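Local coordinates for protein peptidyl tryptophan dihydroxylase (Pseudomonas putida, PDB 7CTQ) that probably uses FAD to dihydroxylate a peptide-borne tryptophan during biogenesis of the cysteine tryptophylquinone cofactor of quinohemoprotein amine dehydrogenase, at residues R39-E44 / L162-A167; R64-P69 / Q92-A97; E86-R91 / A187-G192. All blocks are in the same frame, centred on the assembly; numbering follows the deposited sequence. Where two conformers were deposited one is given.

Interaction 1 of 3, residues R39-E44 / L162-A167; sequences RFAAVE and LNVWQA. With FAD (flavin-adenine dinucleotide), chain C.
Phe40 and Leu162 meet head-on between loop and strand, and the closest touch is between Phe40 CE2 and Leu162 CD2, 3.4 Å apart, with the methyl arriving obliquely to the ring. Phe40 holds CG between its backbone N and carbonyl carbon (chi1 70°), which turns the ring to Leu162 and leaves it also meeting His240 of the adjoining strand. Next along, Ala41 CB lies 4.3 Å from Val164 CG1. The other methyl, Val164 CG2, sits 3.7 Å from Ala41 O, a buried carbonyl for which the model holds no hydrogen-bond partner. Apolar groups suit this loop-on-strand contact: the alanine lets the loop come near, and the leucine and valine methyls fill in against the ring and the backbone. That strand, 158-166, belongs to the large mixed sheet, in which strand 43-46 is also found; the loop passes into strand 43-46 at Val43, and the next residue, Glu44, belongs to the FAD pocket. Glu44 lies extended over one face of the flavin ring. Glu44 CB begins 3.2 Å from FAD C4, a flavin carbonyl carbon, and Glu44 CG follows at 3.4 Å from FAD C4X. Glu44 CD is 3.6 Å from FAD C10, over the bond that the pyrimidine and central rings share. At the tip, Glu44 OE1 accepts a 2.8 Å hydrogen bond from the ribityl hydroxyl FAD O2', while OE2 forms a salt bridge with Arg91.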
loop_
_atom_site.group_PDB
_atom_site.type_symbol
_atom_site.label_atom_id
_atom_site.label_comp_id
_atom_site.label_asym_id
_atom_site.label_seq_id
_atom_site.Cartn_x
_atom_site.Cartn_y
_atom_site.Cartn_z
ATOM N N ARG A 39 0.478 3.441 -19.234
ATOM C CA ARG A 39 -0.976 3.467 -19.146
ATOM C C ARG A 39 -1.402 4.934 -19.211
ATOM O O ARG A 39 -0.612 5.804 -19.594
ATOM C CB ARG A 39 -1.453 2.738 -17.878
ATOM C CG ARG A 39 -2.902 2.242 -17.907
ATOM C CD ARG A 39 -3.364 1.883 -19.317
ATOM N NE ARG A 39 -2.710 0.685 -19.842
ATOM C CZ ARG A 39 -3.209 -0.545 -19.746
ATOM N NH1 ARG A 39 -4.373 -0.743 -19.138
ATOM N NH2 ARG A 39 -2.548 -1.579 -20.256
ATOM N N PHE A 40 -2.648 5.218 -18.831
ATOM C CA PHE A 40 -3.167 6.574 -18.952
ATOM C C PHE A 40 -2.374 7.546 -18.076
ATOM O O PHE A 40 -1.697 7.165 -17.116
ATOM C CB PHE A 40 -4.656 6.627 -18.586
ATOM C CG PHE A 40 -4.935 6.403 -17.126
ATOM C CD1 PHE A 40 -5.076 5.117 -16.620
ATOM C CD2 PHE A 40 -5.065 7.475 -16.257
ATOM C CE1 PHE A 40 -5.336 4.904 -15.274
ATOM C CE2 PHE A 40 -5.319 7.265 -14.911
ATOM C CZ PHE A 40 -5.457 5.980 -14.420
ATOM N N ALA A 41 -2.462 8.823 -18.435
ATOM C CA ALA A 41 -1.801 9.884 -17.685
ATOM C C ALA A 41 -2.448 10.004 -16.310
ATOM O O ALA A 41 -3.603 10.424 -16.196
ATOM C CB ALA A 41 -1.892 11.197 -18.456
ATOM N N ALA A 42 -1.719 9.620 -15.266
ATOM C CA ALA A 42 -2.189 9.775 -13.898
ATOM C C ALA A 42 -1.126 10.502 -13.097
ATOM O O ALA A 42 0.050 10.133 -13.154
ATOM C CB ALA A 42 -2.495 8.421 -13.256
ATOM N N VAL A 43 -1.526 11.537 -12.363
ATOM C CA VAL A 43 -0.632 12.201 -11.426
ATOM C C VAL A 43 -1.238 12.113 -10.036
ATOM O O VAL A 43 -2.441 12.334 -9.850
ATOM C CB VAL A 43 -0.328 13.659 -11.820
ATOM C CG1 VAL A 43 0.053 13.720 -13.287
ATOM C CG2 VAL A 43 -1.485 14.605 -11.478
ATOM N N GLU A 44 -0.400 11.770 -9.069
ATOM C CA GLU A 44 -0.816 11.482 -7.714
ATOM C C GLU A 44 -0.149 12.460 -6.766
ATOM O O GLU A 44 0.888 13.049 -7.081
ATOM C CB GLU A 44 -0.455 10.041 -7.342
ATOM C CG GLU A 44 -1.353 9.008 -8.001
ATOM C CD GLU A 44 -0.749 7.619 -8.025
ATOM O OE1 GLU A 44 -1.454 6.677 -8.451
ATOM O OE2 GLU A 44 0.428 7.466 -7.630
ATOM N N LEU A 162 -12.189 10.123 -13.333
ATOM C CA LEU A 162 -11.045 10.956 -13.660
ATOM C C LEU A 162 -11.271 11.698 -14.979
ATOM O O LEU A 162 -11.711 11.103 -15.968
ATOM C CB LEU A 162 -9.784 10.092 -13.729
ATOM C CG LEU A 162 -8.634 10.705 -14.518
ATOM C CD1 LEU A 162 -7.908 11.713 -13.653
ATOM C CD2 LEU A 162 -7.697 9.626 -15.007
ATOM N N ASN A 163 -10.977 12.996 -14.984
ATOM C CA ASN A 163 -10.904 13.790 -16.207
ATOM C C ASN A 163 -9.463 14.227 -16.418
ATOM O O ASN A 163 -8.799 14.673 -15.474
ATOM C CB ASN A 163 -11.810 15.018 -16.141
ATOM C CG ASN A 163 -13.251 14.725 -16.542
ATOM O OD1 ASN A 163 -14.173 15.334 -16.013
ATOM N ND2 ASN A 163 -13.447 13.812 -17.494
ATOM N N VAL A 164 -8.981 14.094 -17.653
ATOM C CA VAL A 164 -7.622 14.473 -18.021
ATOM C C VAL A 164 -7.701 15.343 -19.267
ATOM O O VAL A 164 -8.363 14.972 -20.240
ATOM C CB VAL A 164 -6.740 13.241 -18.291
ATOM C CG1 VAL A 164 -5.376 13.683 -18.775
ATOM C CG2 VAL A 164 -6.609 12.381 -17.031
ATOM N N TRP A 165 -7.031 16.490 -19.242
ATOM C CA TRP A 165 -7.053 17.396 -20.386
ATOM C C TRP A 165 -5.800 18.263 -20.353
ATOM O O TRP A 165 -4.994 18.191 -19.420
ATOM C CB TRP A 165 -8.327 18.245 -20.395
ATOM C CG TRP A 165 -8.414 19.235 -19.284
ATOM C CD1 TRP A 165 -8.195 20.578 -19.367
ATOM C CD2 TRP A 165 -8.768 18.973 -17.921
ATOM N NE1 TRP A 165 -8.384 21.171 -18.143
ATOM C CE2 TRP A 165 -8.736 20.206 -17.236
ATOM C CE3 TRP A 165 -9.098 17.811 -17.207
ATOM C CZ2 TRP A 165 -9.018 20.313 -15.866
ATOM C CZ3 TRP A 165 -9.382 17.920 -15.853
ATOM C CH2 TRP A 165 -9.340 19.161 -15.196
ATOM N N GLN A 166 -5.653 19.099 -21.381
ATOM C CA GLN A 166 -4.483 19.944 -21.569
ATOM C C GLN A 166 -4.866 21.411 -21.422
ATOM O O GLN A 166 -5.912 21.843 -21.914
ATOM C CB GLN A 166 -3.856 19.698 -22.945
ATOM C CG GLN A 166 -2.600 20.512 -23.235
ATOM C CD GLN A 166 -1.390 20.042 -22.447
ATOM O OE1 GLN A 166 -1.097 18.846 -22.390
ATOM N NE2 GLN A 166 -0.687 20.981 -21.820
ATOM N N ALA A 167 -4.022 22.172 -20.735
ATOM C CA ALA A 167 -4.248 23.597 -20.546
ATOM C C ALA A 167 -2.921 24.321 -20.751
ATOM O O ALA A 167 -1.940 23.737 -21.225
ATOM C CB ALA A 167 -4.859 23.880 -19.169
HETATM P PA FAD C . 0.910 -0.430 -9.842
HETATM O O1A FAD C . 1.592 0.829 -9.475
HETATM O O2A FAD C . -0.496 -0.218 -10.386
HETATM O O5B FAD C . 1.845 -1.254 -10.784
HETATM C C5B FAD C . 1.331 -2.309 -11.619
HETATM C C4B FAD C . 2.200 -2.344 -12.848
HETATM O O4B FAD C . 1.884 -3.527 -13.617
HETATM C C3B FAD C . 2.053 -1.154 -13.803
HETATM O O3B FAD C . 3.324 -0.789 -14.333
HETATM C C2B FAD C . 1.091 -1.688 -14.872
HETATM O O2B FAD C . 1.285 -1.091 -16.154
HETATM C C1B FAD C . 1.516 -3.155 -14.928
HETATM N N9A FAD C . 0.536 -4.106 -15.432
HETATM C C8A FAD C . -0.816 -4.138 -15.235
HETATM N N7A FAD C . -1.430 -5.139 -15.817
HETATM C C5A FAD C . -0.406 -5.796 -16.474
HETATM C C6A FAD C . -0.382 -6.936 -17.303
HETATM N N6A FAD C . -1.464 -7.646 -17.622
HETATM N N1A FAD C . 0.816 -7.341 -17.800
HETATM C C2A FAD C . 1.907 -6.637 -17.487
HETATM N N3A FAD C . 1.999 -5.546 -16.717
HETATM C C4A FAD C . 0.808 -5.175 -16.237
HETATM N N1 FAD C . -1.060 6.619 -4.213
HETATM C C2 FAD C . -0.360 7.709 -3.775
HETATM O O2 FAD C . 0.724 7.596 -3.200
HETATM N N3 FAD C . -0.863 8.976 -3.987
HETATM C C4 FAD C . -2.048 9.283 -4.623
HETATM O O4 FAD C . -2.388 10.456 -4.764
HETATM C C4X FAD C . -2.787 8.123 -5.082
HETATM N N5 FAD C . -3.927 8.324 -5.690
HETATM C C5X FAD C . -4.635 7.216 -6.129
HETATM C C6 FAD C . -5.857 7.410 -6.772
HETATM C C7 FAD C . -6.613 6.330 -7.217
HETATM C C7M FAD C . -7.927 6.577 -7.911
HETATM C C8 FAD C . -6.141 5.024 -7.011
HETATM C C8M FAD C . -6.930 3.833 -7.488
HETATM C C9 FAD C . -4.921 4.826 -6.375
HETATM C C9A FAD C . -4.170 5.907 -5.928
HETATM N N10 FAD C . -2.927 5.737 -5.284
HETATM C C10 FAD C . -2.214 6.828 -4.831
HETATM C "C1'" FAD C . -2.417 4.392 -5.008
HETATM C "C2'" FAD C . -1.275 3.958 -5.912
HETATM O "O2'" FAD C . -1.595 4.154 -7.289
HETATM C "C3'" FAD C . -1.001 2.478 -5.651
HETATM O "O3'" FAD C . -0.946 2.292 -4.241
HETATM C "C4'" FAD C . 0.286 1.924 -6.253
HETATM O "O4'" FAD C . 0.491 2.412 -7.582
HETATM C "C5'" FAD C . 0.275 0.414 -6.246
HETATM O "O5'" FAD C . 1.575 -0.054 -6.632
HETATM P P FAD C . 1.755 -1.435 -7.331
HETATM O O1P FAD C . 1.216 -2.499 -6.363
HETATM O O2P FAD C . 3.157 -1.609 -7.804
HETATM O O3P FAD C . 0.755 -1.355 -8.561
#

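Interaction 2 of 3, residues R64-P69 / Q92-A97; sequences RQAAMP and QRFDRA
Ala66 meets the ring of Phe94 at its edge, its CB lying near the ring plane. The ring carries CG anti to the backbone N (chi1 -165°), which swings it beyond the methyl to pack on Leu89 of strand 87-90. Further along the helix the guanidinium groups of Arg93 and Arg96 come together. Arg96 has Gln92 O and Arg93 CA over one face, neither of them centred over it, and Arg93 NH1 in plane at its edge. Arg93 NH1 and Arg96 NH2 are 3.2 Å apart, but both are donors, so nothing bonds them and the like charges probably disfavour each other. The tightest touch joins segments 64-69 and 92-97 through Ala66 CB, 3.5 Å from Arg93 CB and 3.6 Å from Phe94 N. With CA atoms of Ala66 and Arg93 only 4.9 Å apart, there is probably little room for more than a methyl between the backbones. Phe94 CB stands 4.1 Å from the same methyl, Ala66 CB. Arg93 lays its aliphatic CG 3.8 Å from Gln65 O and then bends at chi2, carrying its charged end away from the contact. Ala66 also pairs through its backbone with Asp90, whose carboxylate bonds the amides of Gln92 and Arg93: the turn leading into strand 67-76 is thus seated against the first turn of an aspartate N-capped helix, 91-104.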
loop_
_atom_site.group_PDB
_atom_site.type_symbol
_atom_site.label_atom_id
_atom_site.label_comp_id
_atom_site.label_asym_id
_atom_site.label_seq_id
_atom_site.Cartn_x
_atom_site.Cartn_y
_atom_site.Cartn_z
ATOM N N ARG A 64 12.912 11.956 -8.933
ATOM C CA ARG A 64 12.877 13.410 -8.865
ATOM C C ARG A 64 12.610 14.074 -10.211
ATOM O O ARG A 64 12.178 15.232 -10.236
ATOM C CB ARG A 64 14.186 13.930 -8.267
ATOM C CG ARG A 64 14.005 15.207 -7.473
ATOM C CD ARG A 64 12.891 15.055 -6.449
ATOM N NE ARG A 64 12.665 16.289 -5.705
ATOM C CZ ARG A 64 12.652 16.373 -4.379
ATOM N NH1 ARG A 64 12.438 17.544 -3.794
ATOM N NH2 ARG A 64 12.851 15.288 -3.642
ATOM N N GLN A 65 12.852 13.383 -11.323
ATOM C CA GLN A 65 12.434 13.897 -12.622
ATOM C C GLN A 65 10.974 13.579 -12.918
ATOM O O GLN A 65 10.421 14.101 -13.894
ATOM C CB GLN A 65 13.331 13.343 -13.734
ATOM C CG GLN A 65 14.815 13.275 -13.384
ATOM C CD GLN A 65 15.139 12.153 -12.410
ATOM O OE1 GLN A 65 14.626 11.041 -12.537
ATOM N NE2 GLN A 65 15.971 12.449 -11.415
ATOM N N ALA A 66 10.350 12.736 -12.093
ATOM C CA ALA A 66 8.925 12.459 -12.146
ATOM C C ALA A 66 8.126 13.247 -11.118
ATOM O O ALA A 66 6.911 13.404 -11.288
ATOM C CB ALA A 66 8.672 10.962 -11.928
ATOM N N ALA A 67 8.772 13.735 -10.062
ATOM C CA ALA A 67 8.116 14.469 -8.989
ATOM C C ALA A 67 8.452 15.950 -9.084
ATOM O O ALA A 67 9.608 16.322 -9.314
ATOM C CB ALA A 67 8.535 13.932 -7.619
ATOM N N MET A 68 7.441 16.796 -8.883
ATOM C CA MET A 68 7.608 18.235 -8.968
ATOM C C MET A 68 6.852 18.917 -7.835
ATOM O O MET A 68 5.705 18.546 -7.542
ATOM C CB MET A 68 7.119 18.773 -10.319
ATOM C CG MET A 68 5.907 18.049 -10.882
ATOM S SD MET A 68 5.965 17.887 -12.680
ATOM C CE MET A 68 6.911 16.381 -12.859
ATOM N N PRO A 69 7.465 19.904 -7.183
ATOM C CA PRO A 69 6.784 20.598 -6.085
ATOM C C PRO A 69 5.574 21.366 -6.591
ATOM O O PRO A 69 5.483 21.737 -7.764
ATOM C CB PRO A 69 7.855 21.551 -5.539
ATOM C CG PRO A 69 9.161 21.047 -6.099
ATOM C CD PRO A 69 8.821 20.427 -7.418
ATOM N N GLN A 92 3.339 8.539 -15.376
ATOM C CA GLN A 92 3.955 8.295 -16.677
ATOM C C GLN A 92 5.476 8.329 -16.567
ATOM O O GLN A 92 6.160 7.349 -16.893
ATOM C CB GLN A 92 3.464 9.324 -17.697
ATOM C CG GLN A 92 1.966 9.592 -17.671
ATOM C CD GLN A 92 1.588 10.850 -18.441
ATOM O OE1 GLN A 92 1.119 11.832 -17.861
ATOM N NE2 GLN A 92 1.796 10.825 -19.754
ATOM N N ARG A 93 6.023 9.463 -16.104
ATOM C CA ARG A 93 7.460 9.551 -15.852
ATOM C C ARG A 93 7.910 8.475 -14.877
ATOM O O ARG A 93 8.925 7.807 -15.106
ATOM C CB ARG A 93 7.836 10.929 -15.302
ATOM C CG ARG A 93 8.410 11.941 -16.301
ATOM C CD ARG A 93 7.388 12.218 -17.385
ATOM N NE ARG A 93 7.489 13.528 -18.015
ATOM C CZ ARG A 93 7.403 13.730 -19.324
ATOM N NH1 ARG A 93 7.224 12.706 -20.151
ATOM N NH2 ARG A 93 7.495 14.959 -19.808
ATOM N N PHE A 94 7.151 8.281 -13.794
ATOM C CA PHE A 94 7.570 7.399 -12.707
ATOM C C PHE A 94 7.781 5.966 -13.187
ATOM O O PHE A 94 8.860 5.389 -13.007
ATOM C CB PHE A 94 6.528 7.449 -11.591
ATOM C CG PHE A 94 7.001 6.874 -10.294
ATOM C CD1 PHE A 94 8.090 7.418 -9.633
ATOM C CD2 PHE A 94 6.349 5.797 -9.725
ATOM C CE1 PHE A 94 8.521 6.893 -8.428
ATOM C CE2 PHE A 94 6.777 5.265 -8.520
ATOM C CZ PHE A 94 7.862 5.814 -7.873
ATOM N N ASP A 95 6.752 5.371 -13.796
ATOM C CA ASP A 95 6.833 3.957 -14.161
ATOM C C ASP A 95 7.883 3.722 -15.239
ATOM O O ASP A 95 8.623 2.732 -15.188
ATOM C CB ASP A 95 5.465 3.443 -14.616
ATOM C CG ASP A 95 4.346 3.824 -13.656
ATOM O OD1 ASP A 95 4.623 3.957 -12.442
ATOM O OD2 ASP A 95 3.195 3.993 -14.113
ATOM N N ARG A 96 7.957 4.615 -16.229
ATOM C CA ARG A 96 9.036 4.537 -17.207
ATOM C C ARG A 96 10.390 4.690 -16.531
ATOM O O ARG A 96 11.371 4.055 -16.930
ATOM C CB ARG A 96 8.845 5.600 -18.291
ATOM C CG ARG A 96 7.802 5.258 -19.356
ATOM C CD ARG A 96 7.860 6.245 -20.530
ATOM N NE ARG A 96 6.967 7.394 -20.357
ATOM C CZ ARG A 96 7.378 8.647 -20.165
ATOM N NH1 ARG A 96 8.675 8.927 -20.120
ATOM N NH2 ARG A 96 6.490 9.625 -20.017
ATOM N N ALA A 97 10.455 5.495 -15.479
ATOM C CA ALA A 97 11.718 5.673 -14.784
ATOM C C ALA A 97 12.060 4.510 -13.857
ATOM O O ALA A 97 13.242 4.288 -13.575
ATOM C CB ALA A 97 11.666 6.967 -13.983
#

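Interaction 3 of 3, residues E86-R91 / A187-G192; sequences EFLLDR and ARLEDG. With FAD (flavin-adenine dinucleotide), chain C.
The FAD pocket draws on one end of segment 86-91, while Leu88, on strand 87-90, packs against Ala187 and Leu189. Toward segment 187-192, Leu88 touches only through CD1, which lies 4.2 Å from Ala187 CB and 4.1 Å from Leu189 CD2; the two leucine side chains lie alongside, pointing opposite ways. Apolar residues fit here because the contact is buried and Val43 and Met68 also pack onto Leu189. Both strands, 87-90 and 182-188, lie in the large mixed sheet; the second runs into a type I turn, Leu189 to Gly192, closed by Gly192 N donating to Leu189 O at 3.0 Å. Gly192 has positive phi, where a side chain would collide with the preceding carbonyl O, hence glycine. Arg91 follows the N-cap Asp90 and starts the helix. Bent at chi2 (-57°) and chi3, Arg91 curls its guanidinium to the cofactor: NH1 donates to the ribityl FAD O4' at 2.9 Å (169°), and NH2 to the phosphate FAD O1A, near the guanidinium plane, at 2.9 Å (160°). Arg91 also makes salt bridges with Glu44 and Asp95. A methionine here would probably leave FAD O1A and O4' without these donors and both carboxylates without a positive mate.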
loop_
_atom_site.group_PDB
_atom_site.type_symbol
_atom_site.label_atom_id
_atom_site.label_comp_id
_atom_site.label_asym_id
_atom_site.label_seq_id
_atom_site.Cartn_x
_atom_site.Cartn_y
_atom_site.Cartn_z
ATOM N N GLU A 86 4.091 19.390 -0.149
ATOM C CA GLU A 86 3.778 18.114 -0.762
ATOM C C GLU A 86 3.873 18.270 -2.273
ATOM O O GLU A 86 3.698 19.364 -2.818
ATOM C CB GLU A 86 2.403 17.600 -0.329
ATOM C CG GLU A 86 2.430 17.039 1.094
ATOM C CD GLU A 86 1.214 16.202 1.432
ATOM O OE1 GLU A 86 0.301 16.100 0.586
ATOM O OE2 GLU A 86 1.178 15.637 2.548
ATOM N N PHE A 87 4.203 17.174 -2.933
ATOM C CA PHE A 87 4.614 17.175 -4.325
ATOM C C PHE A 87 3.530 16.523 -5.175
ATOM O O PHE A 87 2.480 16.099 -4.679
ATOM C CB PHE A 87 5.958 16.450 -4.485
ATOM C CG PHE A 87 7.082 17.051 -3.674
ATOM C CD1 PHE A 87 8.139 17.697 -4.298
ATOM C CD2 PHE A 87 7.085 16.964 -2.287
ATOM C CE1 PHE A 87 9.167 18.250 -3.555
ATOM C CE2 PHE A 87 8.106 17.518 -1.541
ATOM C CZ PHE A 87 9.149 18.161 -2.176
ATOM N N LEU A 88 3.789 16.462 -6.477
ATOM C CA LEU A 88 2.955 15.729 -7.411
ATOM C C LEU A 88 3.835 14.722 -8.123
ATOM O O LEU A 88 4.983 15.020 -8.457
ATOM C CB LEU A 88 2.275 16.650 -8.440
ATOM C CG LEU A 88 1.839 18.055 -8.015
ATOM C CD1 LEU A 88 1.200 18.782 -9.191
ATOM C CD2 LEU A 88 0.894 18.033 -6.817
ATOM N N LEU A 89 3.310 13.524 -8.336
ATOM C CA LEU A 89 4.068 12.460 -8.977
ATOM C C LEU A 89 3.392 12.110 -10.290
ATOM O O LEU A 89 2.219 11.730 -10.302
ATOM C CB LEU A 89 4.166 11.225 -8.084
ATOM C CG LEU A 89 4.974 10.126 -8.768
ATOM C CD1 LEU A 89 6.466 10.428 -8.689
ATOM C CD2 LEU A 89 4.654 8.777 -8.175
ATOM N N ASP A 90 4.123 12.229 -11.390
ATOM C CA ASP A 90 3.566 11.887 -12.690
ATOM C C ASP A 90 3.899 10.422 -12.955
ATOM O O ASP A 90 5.054 10.072 -13.226
ATOM C CB ASP A 90 4.094 12.824 -13.773
ATOM C CG ASP A 90 4.030 12.212 -15.156
ATOM O OD1 ASP A 90 3.058 11.490 -15.460
ATOM O OD2 ASP A 90 4.948 12.458 -15.946
ATOM N N ARG A 91 2.876 9.567 -12.852
ATOM C CA ARG A 91 3.061 8.128 -12.978
ATOM C C ARG A 91 3.584 7.726 -14.346
ATOM O O ARG A 91 4.213 6.668 -14.467
ATOM C CB ARG A 91 1.743 7.410 -12.685
ATOM C CG ARG A 91 1.280 7.566 -11.244
ATOM C CD ARG A 91 2.349 7.069 -10.288
ATOM N NE ARG A 91 2.723 5.687 -10.572
ATOM C CZ ARG A 91 2.203 4.635 -9.948
ATOM N NH1 ARG A 91 1.294 4.815 -9.000
ATOM N NH2 ARG A 91 2.592 3.405 -10.267
ATOM N N ALA A 187 -5.214 18.426 -10.005
ATOM C CA ALA A 187 -3.838 18.874 -10.157
ATOM C C ALA A 187 -3.621 19.468 -11.543
ATOM O O ALA A 187 -4.255 19.067 -12.523
ATOM C CB ALA A 187 -2.849 17.729 -9.930
ATOM N N ARG A 188 -2.689 20.413 -11.613
ATOM C CA ARG A 188 -2.288 21.030 -12.869
ATOM C C ARG A 188 -0.768 21.059 -12.905
ATOM O O ARG A 188 -0.142 21.716 -12.068
ATOM C CB ARG A 188 -2.871 22.438 -12.990
ATOM C CG ARG A 188 -2.580 23.133 -14.293
ATOM C CD ARG A 188 -2.871 24.605 -14.158
ATOM N NE ARG A 188 -2.776 25.281 -15.444
ATOM C CZ ARG A 188 -2.964 26.584 -15.610
ATOM N NH1 ARG A 188 -3.256 27.344 -14.560
ATOM N NH2 ARG A 188 -2.861 27.124 -16.822
ATOM N N LEU A 189 -0.177 20.328 -13.845
ATOM C CA LEU A 189 1.269 20.243 -13.916
ATOM C C LEU A 189 1.842 21.503 -14.564
ATOM O O LEU A 189 1.120 22.331 -15.133
ATOM C CB LEU A 189 1.699 19.000 -14.689
ATOM C CG LEU A 189 1.355 17.650 -14.060
ATOM C CD1 LEU A 189 1.513 16.545 -15.089
ATOM C CD2 LEU A 189 2.246 17.394 -12.870
ATOM N N GLU A 190 3.167 21.643 -14.468
ATOM C CA GLU A 190 3.825 22.826 -15.013
ATOM C C GLU A 190 3.702 22.874 -16.529
ATOM O O GLU A 190 3.500 23.949 -17.102
ATOM C CB GLU A 190 5.291 22.855 -14.591
ATOM C CG GLU A 190 6.032 24.095 -15.042
ATOM C CD GLU A 190 6.802 24.741 -13.914
ATOM O OE1 GLU A 190 6.451 25.878 -13.534
ATOM O OE2 GLU A 190 7.747 24.108 -13.401
ATOM N N ASP A 191 3.802 21.721 -17.190
ATOM C CA ASP A 191 3.616 21.613 -18.632
ATOM C C ASP A 191 2.147 21.699 -19.053
ATOM O O ASP A 191 1.835 21.433 -20.219
ATOM C CB ASP A 191 4.247 20.308 -19.152
ATOM C CG ASP A 191 3.440 19.065 -18.783
ATOM O OD1 ASP A 191 2.617 19.131 -17.847
ATOM O OD2 ASP A 191 3.635 18.010 -19.429
ATOM N N GLY A 192 1.240 22.045 -18.136
ATOM C CA GLY A 192 -0.143 22.294 -18.472
ATOM C C GLY A 192 -1.065 21.092 -18.439
ATOM O O GLY A 192 -2.275 21.263 -18.633
HETATM P PA FAD C . 0.910 -0.430 -9.842
HETATM O O1A FAD C . 1.592 0.829 -9.475
HETATM O O2A FAD C . -0.496 -0.218 -10.386
HETATM O O5B FAD C . 1.845 -1.254 -10.784
HETATM C C5B FAD C . 1.331 -2.309 -11.619
HETATM C C4B FAD C . 2.200 -2.344 -12.848
HETATM O O4B FAD C . 1.884 -3.527 -13.617
HETATM C C3B FAD C . 2.053 -1.154 -13.803
HETATM O O3B FAD C . 3.324 -0.789 -14.333
HETATM C C2B FAD C . 1.091 -1.688 -14.872
HETATM O O2B FAD C . 1.285 -1.091 -16.154
HETATM C C1B FAD C . 1.516 -3.155 -14.928
HETATM N N9A FAD C . 0.536 -4.106 -15.432
HETATM C C8A FAD C . -0.816 -4.138 -15.235
HETATM N N7A FAD C . -1.430 -5.139 -15.817
HETATM C C5A FAD C . -0.406 -5.796 -16.474
HETATM C C6A FAD C . -0.382 -6.936 -17.303
HETATM N N6A FAD C . -1.464 -7.646 -17.622
HETATM N N1A FAD C . 0.816 -7.341 -17.800
HETATM C C2A FAD C . 1.907 -6.637 -17.487
HETATM N N3A FAD C . 1.999 -5.546 -16.717
HETATM C C4A FAD C . 0.808 -5.175 -16.237
HETATM N N1 FAD C . -1.060 6.619 -4.213
HETATM C C2 FAD C . -0.360 7.709 -3.775
HETATM O O2 FAD C . 0.724 7.596 -3.200
HETATM N N3 FAD C . -0.863 8.976 -3.987
HETATM C C4 FAD C . -2.048 9.283 -4.623
HETATM O O4 FAD C . -2.388 10.456 -4.764
HETATM C C4X FAD C . -2.787 8.123 -5.082
HETATM N N5 FAD C . -3.927 8.324 -5.690
HETATM C C5X FAD C . -4.635 7.216 -6.129
HETATM C C6 FAD C . -5.857 7.410 -6.772
HETATM C C7 FAD C . -6.613 6.330 -7.217
HETATM C C7M FAD C . -7.927 6.577 -7.911
HETATM C C8 FAD C . -6.141 5.024 -7.011
HETATM C C8M FAD C . -6.930 3.833 -7.488
HETATM C C9 FAD C . -4.921 4.826 -6.375
HETATM C C9A FAD C . -4.170 5.907 -5.928
HETATM N N10 FAD C . -2.927 5.737 -5.284
HETATM C C10 FAD C . -2.214 6.828 -4.831
HETATM C "C1'" FAD C . -2.417 4.392 -5.008
HETATM C "C2'" FAD C . -1.275 3.958 -5.912
HETATM O "O2'" FAD C . -1.595 4.154 -7.289
HETATM C "C3'" FAD C . -1.001 2.478 -5.651
HETATM O "O3'" FAD C . -0.946 2.292 -4.241
HETATM C "C4'" FAD C . 0.286 1.924 -6.253
HETATM O "O4'" FAD C . 0.491 2.412 -7.582
HETATM C "C5'" FAD C . 0.275 0.414 -6.246
HETATM O "O5'" FAD C . 1.575 -0.054 -6.632
HETATM P P FAD C . 1.755 -1.435 -7.331
HETATM O O1P FAD C . 1.216 -2.499 -6.363
HETATM O O2P FAD C . 3.157 -1.609 -7.804
HETATM O O3P FAD C . 0.755 -1.355 -8.561
#

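The residues that touch in interaction 3 are all buried; interactions 1 and 2 are only partly so, the second bordered by exposed arginine and glutamine. All three gather on one large mixed sheet. Strand 87-90 is its shared element: it pairs antiparallel with strand 43-46 of interaction 1, as in Glu44 O with Leu89 N, and with strand 67-76 of interaction 2, then leads into the helix that interaction 2 holds. Ala167 N and Gly192 O make a further link between interactions 1 and 3. Across the segments the chemistry is apolar everywhere; polarity enters at FAD, a carboxylate accepting from the ribityl chain in interaction 1, a guanidinium donating to ribityl and phosphate oxygens in interaction 3, whereas interaction 2 does not touch it.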